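Local coordinates for mbSHANK1 protein (Monosiga brevicollis, PDB 6X23) that carries a PDZ domain, crystallised with a GIRK3 peptide bound, and probably acts as a receptor-binding adaptor like other SHANK family proteins, at residues P9-R19 with G89-L100; A40-V48 with G58-L66. All coordinates share one frame; numbering follows the deposited sequence.

Contact 1: P9-R19 with G89-L100; sequences PEGKMDLIIMR and GDVVAFRIARRL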
loop_
_atom_site.group_PDB
_atom_site.type_symbol
_atom_site.label_atom_id
_atom_site.label_comp_id
_atom_site.label_asym_id
_atom_site.label_seq_id
_atom_site.Cartn_x
_atom_site.Cartn_y
_atom_site.Cartn_z
ATOM N N PRO A 9 -7.663 -14.728 9.773
ATOM C CA PRO A 9 -6.871 -13.939 10.725
ATOM C C PRO A 9 -5.759 -13.166 10.033
ATOM O O PRO A 9 -5.075 -13.651 9.126
ATOM C CB PRO A 9 -6.292 -15.010 11.662
ATOM C CG PRO A 9 -6.227 -16.275 10.814
ATOM C CD PRO A 9 -7.101 -16.075 9.576
ATOM N N GLU A 10 -5.559 -11.930 10.466
ATOM C CA GLU A 10 -4.494 -11.146 9.868
ATOM C C GLU A 10 -3.574 -10.600 10.940
ATOM O O GLU A 10 -3.941 -10.465 12.104
ATOM C CB GLU A 10 -5.020 -9.999 8.999
ATOM C CG GLU A 10 -6.047 -9.081 9.642
ATOM C CD GLU A 10 -6.909 -8.374 8.590
ATOM O OE1 GLU A 10 -7.086 -8.924 7.482
ATOM O OE2 GLU A 10 -7.421 -7.272 8.879
ATOM N N GLY A 11 -2.354 -10.311 10.528
ATOM C CA GLY A 11 -1.394 -9.650 11.379
ATOM C C GLY A 11 -1.004 -8.333 10.754
ATOM O O GLY A 11 -1.022 -8.176 9.535
ATOM N N LYS A 12 -0.651 -7.384 11.598
ATOM C CA LYS A 12 -0.184 -6.092 11.139
ATOM C C LYS A 12 1.340 -6.065 11.069
ATOM O O LYS A 12 2.031 -6.738 11.833
ATOM C CB LYS A 12 -0.698 -4.993 12.067
ATOM C CG LYS A 12 -2.222 -4.992 12.221
ATOM C CD LYS A 12 -2.673 -3.742 12.922
ATOM C CE LYS A 12 -3.862 -4.002 13.813
ATOM N NZ LYS A 12 -3.941 -2.964 14.907
ATOM N N MET A 13 1.867 -5.288 10.129
ATOM C CA MET A 13 3.311 -5.142 10.039
ATOM C C MET A 13 3.601 -3.732 9.564
ATOM O O MET A 13 2.792 -3.148 8.835
ATOM C CB MET A 13 3.932 -6.180 9.081
ATOM C CG MET A 13 4.047 -7.597 9.630
ATOM S SD MET A 13 5.114 -7.654 11.080
ATOM C CE MET A 13 6.734 -8.120 10.430
ATOM N N ASP A 14 4.745 -3.175 9.987
ATOM C CA ASP A 14 5.186 -1.862 9.523
ATOM C C ASP A 14 6.187 -2.066 8.398
ATOM O O ASP A 14 6.945 -3.012 8.418
ATOM C CB ASP A 14 5.827 -1.077 10.650
ATOM C CG ASP A 14 4.858 -0.810 11.784
ATOM O OD1 ASP A 14 4.109 0.169 11.676
ATOM O OD2 ASP A 14 4.818 -1.576 12.777
ATOM N N LEU A 15 6.164 -1.200 7.394
ATOM C CA LEU A 15 7.066 -1.302 6.255
ATOM C C LEU A 15 7.576 0.091 5.915
ATOM O O LEU A 15 6.840 1.070 6.065
ATOM C CB LEU A 15 6.354 -1.867 5.024
ATOM C CG LEU A 15 6.121 -3.330 4.737
ATOM C CD1 LEU A 15 5.297 -3.910 5.815
ATOM C CD2 LEU A 15 5.368 -3.391 3.415
ATOM N N ILE A 16 8.826 0.172 5.440
ATOM C CA ILE A 16 9.436 1.397 4.941
ATOM C C ILE A 16 10.007 1.106 3.570
ATOM O O ILE A 16 10.727 0.117 3.387
ATOM C CB ILE A 16 10.532 1.950 5.871
ATOM C CG1 ILE A 16 9.954 2.234 7.260
ATOM C CG2 ILE A 16 11.044 3.267 5.335
ATOM C CD1 ILE A 16 10.962 2.739 8.260
ATOM N N ILE A 17 9.664 1.949 2.602
ATOM C CA ILE A 17 9.955 1.725 1.192
ATOM C C ILE A 17 10.579 2.987 0.620
ATOM O O ILE A 17 9.997 4.078 0.737
ATOM C CB ILE A 17 8.691 1.346 0.400
ATOM C CG1 ILE A 17 7.788 0.426 1.221
ATOM C CG2 ILE A 17 9.071 0.653 -0.879
ATOM C CD1 ILE A 17 6.537 -0.034 0.474
ATOM N N MET A 18 11.760 2.853 0.019
ATOM C CA MET A 18 12.439 3.923 -0.700
ATOM C C MET A 18 11.830 3.995 -2.094
ATOM O O MET A 18 11.523 2.957 -2.690
ATOM C CB MET A 18 13.938 3.642 -0.814
ATOM C CG MET A 18 14.692 3.383 0.501
ATOM S SD MET A 18 14.851 4.775 1.628
ATOM C CE MET A 18 15.645 4.046 3.070
ATOM N N ARG A 19 11.661 5.200 -2.626
ATOM C CA ARG A 19 11.094 5.324 -3.963
ATOM C C ARG A 19 12.128 4.912 -4.998
ATOM O O ARG A 19 13.296 5.282 -4.893
ATOM C CB ARG A 19 10.620 6.757 -4.241
ATOM C CG ARG A 19 9.902 6.883 -5.582
ATOM C CD ARG A 19 9.361 8.275 -5.826
ATOM N NE ARG A 19 8.569 8.732 -4.701
ATOM C CZ ARG A 19 7.242 8.840 -4.711
ATOM N NH1 ARG A 19 6.564 8.522 -5.811
ATOM N NH2 ARG A 19 6.595 9.277 -3.624
ATOM N N GLY A 89 7.377 11.786 -1.081
ATOM C CA GLY A 89 8.774 12.046 -1.338
ATOM C C GLY A 89 9.551 10.782 -1.623
ATOM O O GLY A 89 9.057 9.836 -2.244
ATOM N N ASP A 90 10.782 10.746 -1.157
ATOM C CA ASP A 90 11.623 9.631 -1.538
ATOM C C ASP A 90 11.356 8.393 -0.704
ATOM O O ASP A 90 11.636 7.282 -1.163
ATOM C CB ASP A 90 13.087 10.051 -1.450
ATOM C CG ASP A 90 13.491 10.895 -2.630
ATOM O OD1 ASP A 90 12.791 10.788 -3.675
ATOM O OD2 ASP A 90 14.487 11.645 -2.518
ATOM N N VAL A 91 10.802 8.561 0.484
ATOM C CA VAL A 91 10.519 7.472 1.394
ATOM C C VAL A 91 9.046 7.502 1.762
ATOM O O VAL A 91 8.441 8.568 1.879
ATOM C CB VAL A 91 11.391 7.591 2.651
ATOM C CG1 VAL A 91 11.312 6.320 3.447
ATOM C CG2 VAL A 91 12.815 7.899 2.253
ATOM N N VAL A 92 8.479 6.322 1.988
ATOM C CA VAL A 92 7.109 6.178 2.462
ATOM C C VAL A 92 7.133 5.118 3.543
ATOM O O VAL A 92 7.980 4.224 3.531
ATOM C CB VAL A 92 6.127 5.776 1.325
ATOM C CG1 VAL A 92 6.294 4.319 0.959
ATOM C CG2 VAL A 92 4.706 6.038 1.694
ATOM N N ALA A 93 6.204 5.217 4.480
ATOM C CA ALA A 93 5.997 4.184 5.482
ATOM C C ALA A 93 4.539 3.759 5.464
ATOM O O ALA A 93 3.628 4.596 5.389
ATOM C CB ALA A 93 6.376 4.659 6.881
ATOM N N PHE A 94 4.341 2.443 5.513
ATOM C CA PHE A 94 3.041 1.794 5.521
ATOM C C PHE A 94 2.944 0.950 6.775
ATOM O O PHE A 94 3.926 0.317 7.183
ATOM C CB PHE A 94 2.850 0.880 4.296
ATOM C CG PHE A 94 2.766 1.617 2.984
ATOM C CD1 PHE A 94 2.032 2.781 2.872
ATOM C CD2 PHE A 94 3.444 1.154 1.867
ATOM C CE1 PHE A 94 1.952 3.460 1.664
ATOM C CE2 PHE A 94 3.385 1.846 0.662
ATOM C CZ PHE A 94 2.635 3.001 0.572
ATOM N N ARG A 95 1.765 0.945 7.385
ATOM C CA ARG A 95 1.326 -0.153 8.230
ATOM C C ARG A 95 0.204 -0.876 7.500
ATOM O O ARG A 95 -0.722 -0.236 7.002
ATOM C CB ARG A 95 0.846 0.353 9.585
ATOM C CG ARG A 95 0.424 -0.733 10.554
ATOM C CD ARG A 95 0.078 -0.118 11.867
ATOM N NE ARG A 95 -0.035 -1.141 12.894
ATOM C CZ ARG A 95 -0.341 -0.866 14.159
ATOM N NH1 ARG A 95 -0.570 0.393 14.516
ATOM N NH2 ARG A 95 -0.430 -1.844 15.060
ATOM N N ILE A 96 0.284 -2.196 7.426
ATOM C CA ILE A 96 -0.648 -2.987 6.633
ATOM C C ILE A 96 -1.145 -4.179 7.434
ATOM O O ILE A 96 -0.554 -4.577 8.436
ATOM C CB ILE A 96 -0.017 -3.478 5.323
ATOM C CG1 ILE A 96 1.272 -4.268 5.623
ATOM C CG2 ILE A 96 0.162 -2.300 4.377
ATOM C CD1 ILE A 96 1.097 -5.806 5.612
ATOM N N ALA A 97 -2.224 -4.775 6.928
ATOM C CA ALA A 97 -2.813 -5.988 7.484
ATOM C C ALA A 97 -2.683 -7.110 6.464
ATOM O O ALA A 97 -2.980 -6.917 5.284
ATOM C CB ALA A 97 -4.280 -5.761 7.867
ATOM N N ARG A 98 -2.239 -8.277 6.922
ATOM C CA ARG A 98 -1.831 -9.372 6.060
ATOM C C ARG A 98 -2.487 -10.657 6.526
ATOM O O ARG A 98 -2.451 -10.988 7.713
ATOM C CB ARG A 98 -0.300 -9.519 6.069
ATOM C CG ARG A 98 0.244 -10.807 5.573
ATOM C CD ARG A 98 1.741 -10.704 5.462
ATOM N NE ARG A 98 2.162 -9.605 4.586
ATOM C CZ ARG A 98 3.396 -9.087 4.563
ATOM N NH1 ARG A 98 4.340 -9.545 5.376
ATOM N NH2 ARG A 98 3.700 -8.101 3.725
ATOM N N ARG A 99 -3.085 -11.369 5.584
ATOM C CA ARG A 99 -3.704 -12.648 5.875
ATOM C C ARG A 99 -2.693 -13.573 6.522
ATOM O O ARG A 99 -1.557 -13.649 6.076
ATOM C CB ARG A 99 -4.212 -13.269 4.580
ATOM C CG ARG A 99 -3.132 -13.970 3.684
ATOM C CD ARG A 99 -1.805 -13.212 3.270
ATOM N NE ARG A 99 -0.730 -14.200 3.030
ATOM C CZ ARG A 99 0.144 -14.623 3.965
ATOM N NH1 ARG A 99 0.146 -14.088 5.178
ATOM N NH2 ARG A 99 1.066 -15.568 3.700
ATOM N N LEU A 100 -3.074 -14.268 7.582
ATOM C CA LEU A 100 -2.067 -15.089 8.246
ATOM C C LEU A 100 -2.186 -16.565 7.891
ATOM O O LEU A 100 -1.172 -17.205 7.571
ATOM C CB LEU A 100 -2.140 -14.902 9.771
ATOM C CG LEU A 100 -1.463 -13.651 10.341
ATOM C CD1 LEU A 100 -1.184 -13.788 11.841
ATOM C CD2 LEU A 100 -0.176 -13.322 9.603
HETATM O O HOH W 1 -2.455 -2.515 17.352
HETATM O O HOH W 2 2.127 -2.805 12.767
#
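I17 and F94 meet at the apolar centre of this antiparallel strand pair. I17 CD1 lies 3.6 Å from CD2 of the F94 ring, and the two side chains cross at about a right angle. The CG1 branch of I17 stands beside its own backbone N (chi1 -39°), which brings CD1 up to the ring. V92 lies alongside I17 on the same face, its CG1 3.9 Å from I17 CB. Further along, L15 CD1 packs 4.0 Å from I96 CG1. On the other face, I16 CG2 touches V91 CG1 at 3.6 Å, and M18 SD rests beside V91 CG2. Paired backbone bonds join G11 with R98, M13 with I96, L15 with F94 and I17 with V92. The polar edge, K12, D14 and R95, shares the face of I16 and A93. K12 NZ sits over one face of the R95 guanidinium, and one water accepts from both, weakly from R95. A second water donates to D14 OD2 and accepts weakly from R95 NE, while R95 NH1 has a salt bridge to E67. At the far end R19 grips the carbonyl of G89 side-on: NE is 2.7 Å and NH2 2.9 Å from G89 O, which lies in the guanidinium plane. CG of R19 points away from its own backbone N (chi1 -175°) and the chain bends at chi3, turning the NE edge to G89. With an alanine here, G89 O would probably lose both side-chain donors, leaving the backbone bond from R19 N to D90 O to hold this strand end. The first and last strands of the PDZ fold pair here. R19 NH2 also bonds I85 O of helix 78-87. I17 packs against helix 53-57, while strand 64-68 borders strand 91-99 and receives F94 through L65 and L68.

Contact 2: A40-V48 with G58-L66; sequences AQGQWVRNV and GLQAGDRLL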
loop_
_atom_site.group_PDB
_atom_site.type_symbol
_atom_site.label_atom_id
_atom_site.label_comp_id
_atom_site.label_asym_id
_atom_site.label_seq_id
_atom_site.Cartn_x
_atom_site.Cartn_y
_atom_site.Cartn_z
ATOM N N ALA A 40 -14.078 0.958 8.624
ATOM C CA ALA A 40 -13.808 0.982 7.188
ATOM C C ALA A 40 -13.301 -0.375 6.723
ATOM O O ALA A 40 -13.650 -1.404 7.308
ATOM C CB ALA A 40 -12.804 2.069 6.859
ATOM N N GLN A 41 -12.492 -0.378 5.662
ATOM C CA GLN A 41 -11.708 -1.557 5.308
ATOM C C GLN A 41 -10.420 -1.119 4.613
ATOM O O GLN A 41 -9.326 -1.397 5.117
ATOM C CB GLN A 41 -12.522 -2.532 4.446
ATOM C CG GLN A 41 -11.873 -3.913 4.292
ATOM C CD GLN A 41 -12.007 -4.800 5.536
ATOM O OE1 GLN A 41 -12.310 -4.329 6.627
ATOM N NE2 GLN A 41 -11.749 -6.086 5.371
ATOM N N GLY A 42 -10.531 -0.437 3.473
ATOM C CA GLY A 42 -9.435 0.353 2.941
ATOM C C GLY A 42 -8.856 -0.199 1.644
ATOM O O GLY A 42 -9.268 -1.240 1.129
ATOM N N GLN A 43 -7.878 0.543 1.115
ATOM C CA GLN A 43 -7.221 0.176 -0.130
ATOM C C GLN A 43 -6.351 -1.048 0.093
ATOM O O GLN A 43 -6.083 -1.430 1.220
ATOM C CB GLN A 43 -6.363 1.329 -0.649
ATOM C CG GLN A 43 -7.054 2.667 -0.600
ATOM C CD GLN A 43 -8.354 2.656 -1.361
ATOM O OE1 GLN A 43 -8.371 2.447 -2.577
ATOM N NE2 GLN A 43 -9.461 2.845 -0.646
ATOM N N TRP A 44 -5.881 -1.657 -0.991
ATOM C CA TRP A 44 -5.053 -2.844 -0.826
ATOM C C TRP A 44 -4.141 -3.063 -2.029
ATOM O O TRP A 44 -4.365 -2.537 -3.121
ATOM C CB TRP A 44 -5.907 -4.085 -0.567
ATOM C CG TRP A 44 -6.956 -4.333 -1.579
ATOM C CD1 TRP A 44 -8.175 -3.727 -1.664
ATOM C CD2 TRP A 44 -6.904 -5.289 -2.646
ATOM N NE1 TRP A 44 -8.878 -4.231 -2.739
ATOM C CE2 TRP A 44 -8.122 -5.195 -3.352
ATOM C CE3 TRP A 44 -5.944 -6.210 -3.074
ATOM C CZ2 TRP A 44 -8.403 -5.988 -4.462
ATOM C CZ3 TRP A 44 -6.225 -6.999 -4.171
ATOM C CH2 TRP A 44 -7.444 -6.880 -4.856
ATOM N N VAL A 45 -3.100 -3.858 -1.789
ATOM C CA VAL A 45 -2.054 -4.166 -2.761
ATOM C C VAL A 45 -2.515 -5.355 -3.601
ATOM O O VAL A 45 -2.896 -6.396 -3.054
ATOM C CB VAL A 45 -0.727 -4.474 -2.040
ATOM C CG1 VAL A 45 0.427 -4.606 -3.043
ATOM C CG2 VAL A 45 -0.421 -3.417 -0.979
ATOM N N ARG A 46 -2.691 -5.086 -4.897
ATOM C CA ARG A 46 -3.253 -6.050 -5.889
ATOM C C ARG A 46 -2.160 -6.863 -6.560
ATOM O O ARG A 46 -2.483 -7.976 -6.984
ATOM C CB ARG A 46 -4.070 -5.358 -6.979
ATOM C CG ARG A 46 -5.141 -6.243 -7.605
ATOM C CD ARG A 46 -6.273 -5.468 -8.260
ATOM N NE ARG A 46 -7.570 -5.539 -7.598
ATOM C CZ ARG A 46 -8.420 -6.558 -7.697
ATOM N NH1 ARG A 46 -9.580 -6.528 -7.069
ATOM N NH2 ARG A 46 -8.113 -7.613 -8.423
ATOM N N ASN A 47 -0.961 -6.306 -6.650
ATOM C CA ASN A 47 0.243 -6.960 -7.228
ATOM C C ASN A 47 1.460 -6.082 -6.941
ATOM O O ASN A 47 1.268 -4.933 -6.632
ATOM C CB ASN A 47 0.117 -7.288 -8.718
ATOM C CG ASN A 47 0.530 -6.157 -9.627
ATOM O OD1 ASN A 47 1.713 -5.954 -9.861
ATOM N ND2 ASN A 47 -0.446 -5.429 -10.141
ATOM N N VAL A 48 2.673 -6.643 -6.990
ATOM C CA VAL A 48 3.893 -5.844 -6.659
ATOM C C VAL A 48 5.028 -6.220 -7.618
ATOM O O VAL A 48 5.210 -7.429 -7.867
ATOM C CB VAL A 48 4.302 -6.056 -5.186
ATOM C CG1 VAL A 48 5.748 -5.665 -4.918
ATOM C CG2 VAL A 48 3.367 -5.337 -4.226
ATOM N N GLY A 58 9.258 -5.902 1.130
ATOM C CA GLY A 58 8.421 -6.975 1.628
ATOM C C GLY A 58 6.945 -6.704 1.584
ATOM O O GLY A 58 6.182 -7.382 2.276
ATOM N N LEU A 59 6.518 -5.712 0.824
ATOM C CA LEU A 59 5.104 -5.580 0.524
ATOM C C LEU A 59 4.677 -6.796 -0.286
ATOM O O LEU A 59 5.440 -7.292 -1.114
ATOM C CB LEU A 59 4.851 -4.285 -0.259
ATOM C CG LEU A 59 3.375 -3.934 -0.321
ATOM C CD1 LEU A 59 2.897 -3.551 1.076
ATOM C CD2 LEU A 59 3.108 -2.822 -1.310
ATOM N N GLN A 60 3.483 -7.317 -0.028
ATOM C CA GLN A 60 3.030 -8.460 -0.804
ATOM C C GLN A 60 1.601 -8.247 -1.260
ATOM O O GLN A 60 0.820 -7.543 -0.616
ATOM C CB GLN A 60 3.099 -9.775 -0.021
ATOM C CG GLN A 60 4.296 -9.908 0.859
ATOM C CD GLN A 60 4.542 -11.343 1.282
ATOM O OE1 GLN A 60 4.083 -11.789 2.324
ATOM N NE2 GLN A 60 5.267 -12.071 0.456
ATOM N N ALA A 61 1.255 -8.910 -2.361
ATOM C CA ALA A 61 -0.105 -8.833 -2.871
ATOM C C ALA A 61 -1.076 -9.244 -1.778
ATOM O O ALA A 61 -0.809 -10.166 -1.004
ATOM C CB ALA A 61 -0.266 -9.728 -4.099
ATOM N N GLY A 62 -2.185 -8.524 -1.682
ATOM C CA GLY A 62 -3.145 -8.786 -0.653
ATOM C C GLY A 62 -2.943 -7.967 0.603
ATOM O O GLY A 62 -3.907 -7.750 1.346
ATOM N N ASP A 63 -1.719 -7.500 0.864
ATOM C CA ASP A 63 -1.506 -6.557 1.953
ATOM C C ASP A 63 -2.512 -5.423 1.848
ATOM O O ASP A 63 -2.669 -4.816 0.787
ATOM C CB ASP A 63 -0.086 -5.987 1.916
ATOM C CG ASP A 63 0.964 -6.956 2.410
ATOM O OD1 ASP A 63 0.664 -7.935 3.135
ATOM O OD2 ASP A 63 2.132 -6.717 2.076
ATOM N N ARG A 64 -3.192 -5.147 2.950
ATOM C CA ARG A 64 -4.208 -4.107 3.017
ATOM C C ARG A 64 -3.654 -2.907 3.766
ATOM O O ARG A 64 -3.074 -3.059 4.842
ATOM C CB ARG A 64 -5.477 -4.620 3.703
ATOM C CG ARG A 64 -6.497 -3.531 3.967
ATOM C CD ARG A 64 -7.830 -4.130 4.353
ATOM N NE ARG A 64 -7.758 -4.888 5.591
ATOM C CZ ARG A 64 -7.928 -4.340 6.782
ATOM N NH1 ARG A 64 -8.169 -3.040 6.869
ATOM N NH2 ARG A 64 -7.860 -5.087 7.876
ATOM N N LEU A 65 -3.858 -1.722 3.206
ATOM C CA LEU A 65 -3.267 -0.496 3.710
ATOM C C LEU A 65 -4.016 -0.016 4.946
ATOM O O LEU A 65 -5.231 0.197 4.900
ATOM C CB LEU A 65 -3.305 0.562 2.616
ATOM C CG LEU A 65 -2.467 1.806 2.891
ATOM C CD1 LEU A 65 -1.085 1.441 3.453
ATOM C CD2 LEU A 65 -2.317 2.621 1.623
ATOM N N LEU A 66 -3.297 0.161 6.049
ATOM C CA LEU A 66 -3.879 0.690 7.266
ATOM C C LEU A 66 -3.354 2.077 7.612
ATOM O O LEU A 66 -4.139 2.970 7.946
ATOM C CB LEU A 66 -3.605 -0.267 8.418
ATOM C CG LEU A 66 -4.605 -1.390 8.709
ATOM C CD1 LEU A 66 -5.073 -2.107 7.459
ATOM C CD2 LEU A 66 -3.947 -2.390 9.658
#
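Q41 meets R64 through its backbone. R64 NH1 donates to Q41 O at 2.7 Å, in the carbonyl plane and on a lone pair, with the oxygen tilted 21° from the guanidinium plane. The R64 chain bends at chi3 (63°) to bring its head there. The Q41 side-chain amide stacks nearly parallel over one guanidinium face, and L66 CD1 lies against the opposite face, toward its rim. R64 NH2 has its own partner, a salt bridge to E10. Next, Q43 O accepts from L65 N at 3.0 Å, while the Q43 side-chain amide turns elsewhere, to H78 and A31. W44 pairs with R64 in a single bridge, and W44 CB rests 4.0 Å from R64 CA. V45 holds the middle. Its N donates to D63 O at 2.8 Å, nearly straight, and its O accepts from G62 N at 2.6 Å. CG2 of V45 reaches tip to tip to CD2 of L59, 3.6 Å away. R46 points away from the 58-66 segment; it bonds S29 and packs on an acidic side chain of the bound peptide. V48 ends the strand, its CG2 crossing L59 at about a right angle and touching CD2 at 3.9 Å. Opposite V45, residues Q60 to D63 form a type II beta turn, which D63 OD2 braces by accepting from Q60 N. Strand 44-48 pairs with strand 26-29 on its other flank. This layout, with a short helix between the two segments, is that of the PDZ fold, where the strand next to the peptide-binding strand returns through a helix to the core sheet.

From the N terminus, strand 10-18 leads through strand 26-29 into segment 40-48. Contact 2 closes a short loop there: helix 53-57 lies between its segments, and 58-66 returns to 40-48. The chain then runs through strand 71-72 and helix 78-87. Contact 1 closes the large loop when 89-100 pairs with 9-19, bringing the two ends of the domain together. Contact 2 is thus nested inside contact 1. Strands 64-68 and 91-99 are neighbours in one sheet, so the two contacts touch. Salt bridges E10-R64 and R98-D63 join them, tying the terminal strands to strand 64-68 and the turn before it; the backbone bonds of contact 2 then join these to the sheet of 26-29 and 44-48.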